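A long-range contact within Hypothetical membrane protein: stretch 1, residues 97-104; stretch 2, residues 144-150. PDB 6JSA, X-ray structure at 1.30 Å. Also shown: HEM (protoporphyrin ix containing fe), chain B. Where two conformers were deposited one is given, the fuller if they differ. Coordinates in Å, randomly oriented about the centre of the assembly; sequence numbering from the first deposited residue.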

ATOM      1  N   ASP A  97      -2.038  -0.105  -8.255  1.00  7.41           N
ATOM      2  CA  ASP A  97      -1.512  -0.138  -9.614  1.00  7.41           C
ATOM      3  C   ASP A  97       0.007  -0.075  -9.525  1.00  7.09           C
ATOM      4  O   ASP A  97       0.557   0.829  -8.886  1.00  8.71           O
ATOM      5  CB  ASP A  97      -1.990   1.082 -10.405  1.00  8.12           C
ATOM      6  CG  ASP A  97      -3.502   1.231 -10.419  1.00  9.50           C
ATOM      7  OD1 ASP A  97      -4.211   0.227 -10.191  1.00 11.07           O
ATOM      8  OD2 ASP A  97      -3.978   2.361 -10.672  1.00 10.75           O
ATOM      9  N   VAL A  98       0.693  -1.038 -10.139  1.00  7.20           N
ATOM     10  CA  VAL A  98       2.139  -1.172  -9.967  1.00  7.89           C
ATOM     11  C   VAL A  98       2.827  -1.312 -11.316  1.00  7.88           C
ATOM     12  O   VAL A  98       2.442  -2.157 -12.131  1.00  8.54           O
ATOM     13  CB  VAL A  98       2.502  -2.371  -9.068  1.00  8.66           C
ATOM     14  CG1 VAL A  98       4.028  -2.484  -8.910  1.00  9.82           C
ATOM     15  CG2 VAL A  98       1.824  -2.244  -7.715  1.00 10.09           C
ATOM     16  N   VAL A  99       3.869  -0.504 -11.528  1.00  8.04           N
ATOM     17  CA  VAL A  99       4.792  -0.641 -12.655  1.00  8.55           C
ATOM     18  C   VAL A  99       6.196  -0.703 -12.073  1.00  8.24           C
ATOM     19  O   VAL A  99       6.554   0.131 -11.236  1.00  9.54           O
ATOM     20  CB  VAL A  99       4.688   0.551 -13.628  1.00 10.11           C
ATOM     21  CG1 VAL A  99       5.633   0.361 -14.808  1.00 10.20           C
ATOM     22  CG2 VAL A  99       3.251   0.751 -14.084  1.00 11.05           C
ATOM     23  N   SER A 100       6.988  -1.695 -12.481  1.00  7.78           N
ATOM     24  CA  SER A 100       8.315  -1.815 -11.894  1.00  8.57           C
ATOM     25  C   SER A 100       9.278  -2.412 -12.902  1.00  8.60           C
ATOM     26  O   SER A 100       8.878  -3.122 -13.823  1.00 10.84           O
ATOM     27  CB  SER A 100       8.287  -2.687 -10.639  1.00 10.73           C
ATOM     28  OG  SER A 100       9.423  -2.462  -9.845  1.00 10.58           O
ATOM     29  N   SER A 101      10.564  -2.140 -12.694  1.00 10.02           N
ATOM     30  CA  SER A 101      11.631  -2.656 -13.543  1.00 11.36           C
ATOM     31  C   SER A 101      12.433  -3.746 -12.841  1.00 12.01           C
ATOM     32  O   SER A 101      12.558  -3.758 -11.615  1.00 13.11           O
ATOM     33  CB  SER A 101      12.578  -1.530 -13.950  1.00 12.72           C
ATOM     34  OG  SER A 101      11.960  -0.679 -14.896  1.00 15.60           O
ATOM     35  N   ASP A 102      12.990  -4.660 -13.639  1.00 13.05           N
ATOM     36  CA  ASP A 102      13.917  -5.674 -13.149  1.00 15.26           C
ATOM     37  C   ASP A 102      15.348  -5.128 -13.184  1.00 16.15           C
ATOM     38  O   ASP A 102      15.583  -3.966 -13.525  1.00 15.00           O
ATOM     39  CB  ASP A 102      13.729  -6.987 -13.917  1.00 17.37           C
ATOM     40  CG  ASP A 102      14.112  -6.885 -15.393  1.00 18.10           C
ATOM     41  OD1 ASP A 102      14.805  -5.925 -15.798  1.00 17.62           O
ATOM     42  OD2 ASP A 102      13.712  -7.789 -16.160  1.00 20.27           O
ATOM     43  N   MET A 103      16.324  -5.977 -12.839  0.54 17.58           N
ATOM     44  CA  MET A 103      17.716  -5.532 -12.779  0.54 18.40           C
ATOM     45  C   MET A 103      18.322  -5.223 -14.142  0.54 19.22           C
ATOM     46  O   MET A 103      19.396  -4.614 -14.191  0.54 18.54           O
ATOM     47  CB  MET A 103      18.600  -6.517 -12.005  0.54 18.93           C
ATOM     48  CG  MET A 103      18.744  -6.141 -10.549  0.54 17.94           C
ATOM     49  SD  MET A 103      20.083  -6.908  -9.616  0.54 16.72           S
ATOM     50  CE  MET A 103      21.538  -6.341 -10.488  0.54 18.41           C
ATOM     51  N   ASP A 104      17.683  -5.630 -15.238  1.00 20.22           N
ATOM     52  CA  ASP A 104      18.094  -5.213 -16.572  1.00 22.59           C
ATOM     53  C   ASP A 104      17.480  -3.883 -16.977  1.00 21.85           C
ATOM     54  O   ASP A 104      17.745  -3.400 -18.083  1.00 23.03           O
ATOM     55  CB  ASP A 104      17.728  -6.282 -17.603  1.00 25.53           C
ATOM     56  CG  ASP A 104      18.768  -7.372 -17.702  1.00 28.30           C
ATOM     57  OD1 ASP A 104      19.912  -7.063 -18.098  1.00 29.30           O
ATOM     58  OD2 ASP A 104      18.445  -8.531 -17.368  1.00 30.16           O
ATOM     59  N   GLN A 144       7.460 -10.192  -7.636  1.00 10.30           N
ATOM     60  CA  GLN A 144       8.026  -9.899  -8.947  1.00 10.97           C
ATOM     61  C   GLN A 144       8.297  -8.413  -9.111  1.00 10.18           C
ATOM     62  O   GLN A 144       9.304  -8.022  -9.704  1.00 10.74           O
ATOM     63  CB  GLN A 144       7.084 -10.381 -10.046  1.00 12.93           C
ATOM     64  CG  GLN A 144       6.888 -11.880 -10.056  1.00 16.04           C
ATOM     65  CD  GLN A 144       5.872 -12.316 -11.086  1.00 21.09           C
ATOM     66  OE1 GLN A 144       5.632 -11.616 -12.073  1.00 23.76           O
ATOM     67  NE2 GLN A 144       5.261 -13.473 -10.862  1.00 23.07           N
ATOM     68  N   ALA A 145       7.397  -7.565  -8.613  1.00  9.64           N
ATOM     69  CA  ALA A 145       7.604  -6.127  -8.749  1.00  9.80           C
ATOM     70  C   ALA A 145       8.824  -5.660  -7.973  1.00  9.66           C
ATOM     71  O   ALA A 145       9.462  -4.674  -8.358  1.00 10.40           O
ATOM     72  CB  ALA A 145       6.355  -5.371  -8.304  1.00  9.91           C
ATOM     73  N   PHE A 146       9.168  -6.348  -6.886  1.00  8.60           N
ATOM     74  CA  PHE A 146      10.403  -6.081  -6.166  1.00  8.64           C
ATOM     75  C   PHE A 146      11.594  -6.843  -6.739  1.00  8.77           C
ATOM     76  O   PHE A 146      12.591  -7.050  -6.031  1.00  9.26           O
ATOM     77  CB  PHE A 146      10.232  -6.369  -4.677  1.00  8.25           C
ATOM     78  CG  PHE A 146       9.483  -5.305  -3.922  1.00  8.62           C
ATOM     79  CD1 PHE A 146      10.065  -4.076  -3.674  1.00  9.12           C
ATOM     80  CD2 PHE A 146       8.211  -5.556  -3.415  1.00  8.53           C
ATOM     81  CE1 PHE A 146       9.396  -3.109  -2.954  1.00 10.79           C
ATOM     82  CE2 PHE A 146       7.530  -4.592  -2.684  1.00 10.61           C
ATOM     83  CZ  PHE A 146       8.128  -3.362  -2.460  1.00 10.46           C
ATOM     84  N   ALA A 147      11.505  -7.258  -8.004  1.00 10.34           N
ATOM     85  CA  ALA A 147      12.622  -7.885  -8.711  1.00 11.14           C
ATOM     86  C   ALA A 147      13.109  -9.153  -8.015  1.00 11.04           C
ATOM     87  O   ALA A 147      14.284  -9.513  -8.110  1.00 12.14           O
ATOM     88  CB  ALA A 147      13.772  -6.901  -8.977  1.00 11.50           C
ATOM     89  N   ASP A 148      12.204  -9.843  -7.323  1.00 10.91           N
ATOM     90  CA  ASP A 148      12.482 -11.099  -6.638  1.00 11.62           C
ATOM     91  C   ASP A 148      13.468 -10.951  -5.484  1.00 11.07           C
ATOM     92  O   ASP A 148      14.006 -11.956  -5.003  1.00 12.69           O
ATOM     93  CB  ASP A 148      12.929 -12.211  -7.600  1.00 15.34           C
ATOM     94  CG  ASP A 148      11.940 -12.439  -8.733  1.00 19.94           C
ATOM     95  OD1 ASP A 148      10.715 -12.484  -8.480  1.00 21.67           O
ATOM     96  OD2 ASP A 148      12.400 -12.577  -9.885  1.00 23.45           O
ATOM     97  N   PHE A 149      13.718  -9.722  -5.008  1.00  9.35           N
ATOM     98  CA  PHE A 149      14.548  -9.568  -3.816  1.00  9.01           C
ATOM     99  C   PHE A 149      13.814  -9.966  -2.542  1.00  9.87           C
ATOM    100  O   PHE A 149      14.469 -10.302  -1.548  1.00 11.83           O
ATOM    101  CB  PHE A 149      15.108  -8.148  -3.702  1.00  8.82           C
ATOM    102  CG  PHE A 149      16.297  -7.889  -4.587  1.00  8.57           C
ATOM    103  CD1 PHE A 149      16.137  -7.413  -5.877  1.00  9.14           C
ATOM    104  CD2 PHE A 149      17.582  -8.132  -4.120  1.00  9.25           C
ATOM    105  CE1 PHE A 149      17.241  -7.166  -6.685  1.00  8.90           C
ATOM    106  CE2 PHE A 149      18.694  -7.896  -4.923  1.00  8.87           C
ATOM    107  CZ  PHE A 149      18.526  -7.416  -6.204  1.00  9.32           C
ATOM    108  N   TYR A 150      12.485  -9.923  -2.542  1.00  9.12           N
ATOM    109  CA  TYR A 150      11.671 -10.465  -1.466  1.00  9.54           C
ATOM    110  C   TYR A 150      10.874 -11.624  -2.038  1.00 10.68           C
ATOM    111  O   TYR A 150      10.374 -11.541  -3.162  1.00 12.40           O
ATOM    112  CB  TYR A 150      10.651  -9.447  -0.948  1.00  9.38           C
ATOM    113  CG  TYR A 150      11.184  -8.117  -0.470  1.00  9.01           C
ATOM    114  CD1 TYR A 150      12.279  -8.039   0.379  1.00  9.54           C
ATOM    115  CD2 TYR A 150      10.569  -6.933  -0.860  1.00  9.80           C
ATOM    116  CE1 TYR A 150      12.759  -6.813   0.818  1.00  9.81           C
ATOM    117  CE2 TYR A 150      11.034  -5.707  -0.420  1.00  9.91           C
ATOM    118  CZ  TYR A 150      12.126  -5.649   0.416  1.00  9.89           C
ATOM    119  OH  TYR A 150      12.591  -4.422   0.838  1.00 12.66           O
TER
HETATM  120  CHA HEM B 300      18.692  -5.037  -2.158  1.00 10.18           C
HETATM  121  CHB HEM B 300      21.858  -4.552  -5.778  1.00 10.54           C
HETATM  122  CHC HEM B 300      18.243  -3.361  -8.767  1.00 10.30           C
HETATM  123  CHD HEM B 300      15.047  -4.225  -5.250  1.00  8.74           C
HETATM  124  C1A HEM B 300      19.867  -4.975  -2.869  1.00  9.96           C
HETATM  125  C2A HEM B 300      21.196  -5.166  -2.321  1.00 10.68           C
HETATM  126  C3A HEM B 300      22.080  -5.033  -3.313  1.00 11.13           C
HETATM  127  C4A HEM B 300      21.326  -4.772  -4.528  1.00 10.41           C
HETATM  128  CMA HEM B 300      23.622  -5.137  -3.216  1.00 12.67           C
HETATM  129  CAA HEM B 300      21.486  -5.406  -0.832  1.00 12.01           C
HETATM  130  CBA HEM B 300      21.367  -4.027  -0.171  1.00 14.67           C
HETATM  131  CGA HEM B 300      21.536  -4.101   1.324  1.00 18.14           C
HETATM  132  O1A HEM B 300      21.364  -5.196   1.907  1.00 20.87           O
HETATM  133  O2A HEM B 300      21.827  -3.049   1.943  1.00 20.67           O
HETATM  134  C1B HEM B 300      21.170  -4.128  -6.892  1.00 10.51           C
HETATM  135  C2B HEM B 300      21.750  -3.702  -8.148  1.00 12.33           C
HETATM  136  C3B HEM B 300      20.749  -3.377  -8.982  1.00 12.38           C
HETATM  137  C4B HEM B 300      19.507  -3.586  -8.262  1.00 11.07           C
HETATM  138  CMB HEM B 300      23.266  -3.670  -8.404  1.00 13.48           C
HETATM  139  CAB HEM B 300      20.778  -2.858 -10.439  1.00 14.69           C
HETATM  140  CBB HEM B 300      21.876  -2.527 -11.129  1.00 16.55           C
HETATM  141  C1C HEM B 300      17.053  -3.523  -8.091  1.00  9.79           C
HETATM  142  C2C HEM B 300      15.735  -3.396  -8.675  1.00 10.19           C
HETATM  143  C3C HEM B 300      14.842  -3.602  -7.704  1.00  9.57           C
HETATM  144  C4C HEM B 300      15.571  -3.907  -6.481  1.00  8.68           C
HETATM  145  CMC HEM B 300      15.439  -3.037 -10.147  1.00 11.64           C
HETATM  146  CAC HEM B 300      13.306  -3.557  -7.884  1.00 10.75           C
HETATM  147  CBC HEM B 300      12.522  -2.975  -6.962  1.00 11.80           C
HETATM  148  C1D HEM B 300      15.762  -4.542  -4.121  1.00  8.97           C
HETATM  149  C2D HEM B 300      15.186  -4.890  -2.845  1.00  9.61           C
HETATM  150  C3D HEM B 300      16.183  -5.113  -1.991  1.00  9.41           C
HETATM  151  C4D HEM B 300      17.431  -4.901  -2.693  1.00  9.79           C
HETATM  152  CMD HEM B 300      13.679  -4.988  -2.560  1.00 11.03           C
HETATM  153  CAD HEM B 300      16.049  -5.493  -0.501  1.00 10.51           C
HETATM  154  CBD HEM B 300      16.116  -4.192   0.312  1.00 11.36           C
HETATM  155  CGD HEM B 300      15.883  -4.492   1.770  1.00 12.40           C
HETATM  156  O1D HEM B 300      16.853  -4.856   2.482  1.00 14.84           O
HETATM  157  O2D HEM B 300      14.719  -4.366   2.226  1.00 12.79           O
HETATM  158  NA  HEM B 300      19.978  -4.735  -4.224  1.00  9.50           N
HETATM  159  NB  HEM B 300      19.797  -4.034  -6.992  1.00 10.54           N
HETATM  160  NC  HEM B 300      16.918  -3.843  -6.748  1.00  9.83           N
HETATM  161  ND  HEM B 300      17.141  -4.556  -4.001  1.00  9.94           N
HETATM  162 FE   HEM B 300      18.475  -3.991  -5.423  1.00 10.49          FE
HETATM  163  O   HOH W   1       9.356  -5.859 -12.450  1.00 19.12           O
HETATM  164  O   HOH W   2      11.004  -5.630 -10.722  1.00 19.65           O

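The heme lies against both stretches and extends the contact between them. Met103 and Phe149 meet beside it. Met103 SD sits 3.8 Å from Phe149 CZ and 5.0 Å from the ring centroid, at the ring edge. This leaves a face of the Phe149 ring for the porphyrin, and Phe149 CE1 comes within 3.3 Å of HEM NC. Met103 CG is likewise 3.3 Å from HEM CHC. The long, flexible methionine and the flat phenylalanine can thus touch each other and the same macrocycle.

The one direct hydrogen bond between the stretches lies back in the strand, at Ser100. Ser100 points toward stretch 2 with chi1 in the t well, and its OG donates to Ala145 O at 2.7 Å. Ala145 is at the end of a helix, and Phe146 is the first residue to leave helical geometry. The serine is buried, and this bond satisfies its hydroxyl as a donor.

Water 2 lies between the stretches. Its oxygen is 2.6 Å from Ser101 O and 3.0 Å from Ala145 O, and either carbonyl can accept from it; the water has more acceptors in reach than protons.

Small apolar contacts complete the packing, and the two stretches together bury 249 Å². Val98 also points toward stretch 2, and its CG1 lies 3.8 Å from Ala145 CB. Val99, between Val98 and Ser100, points away, as expected from strand alternation. The short side chain of Ala145 suits the close approach here, where its CA is 5.4 Å from Ser100 CA.

A type I' turn runs from Phe146 to Phe149, closed by Phe149 N donating to Phe146 O at 3.1 Å. Within it, Ala147 points its methyl toward stretch 1. Ala147 CB is 4.3 Å from Ser101 O and 3.5 Å from HEM CAC.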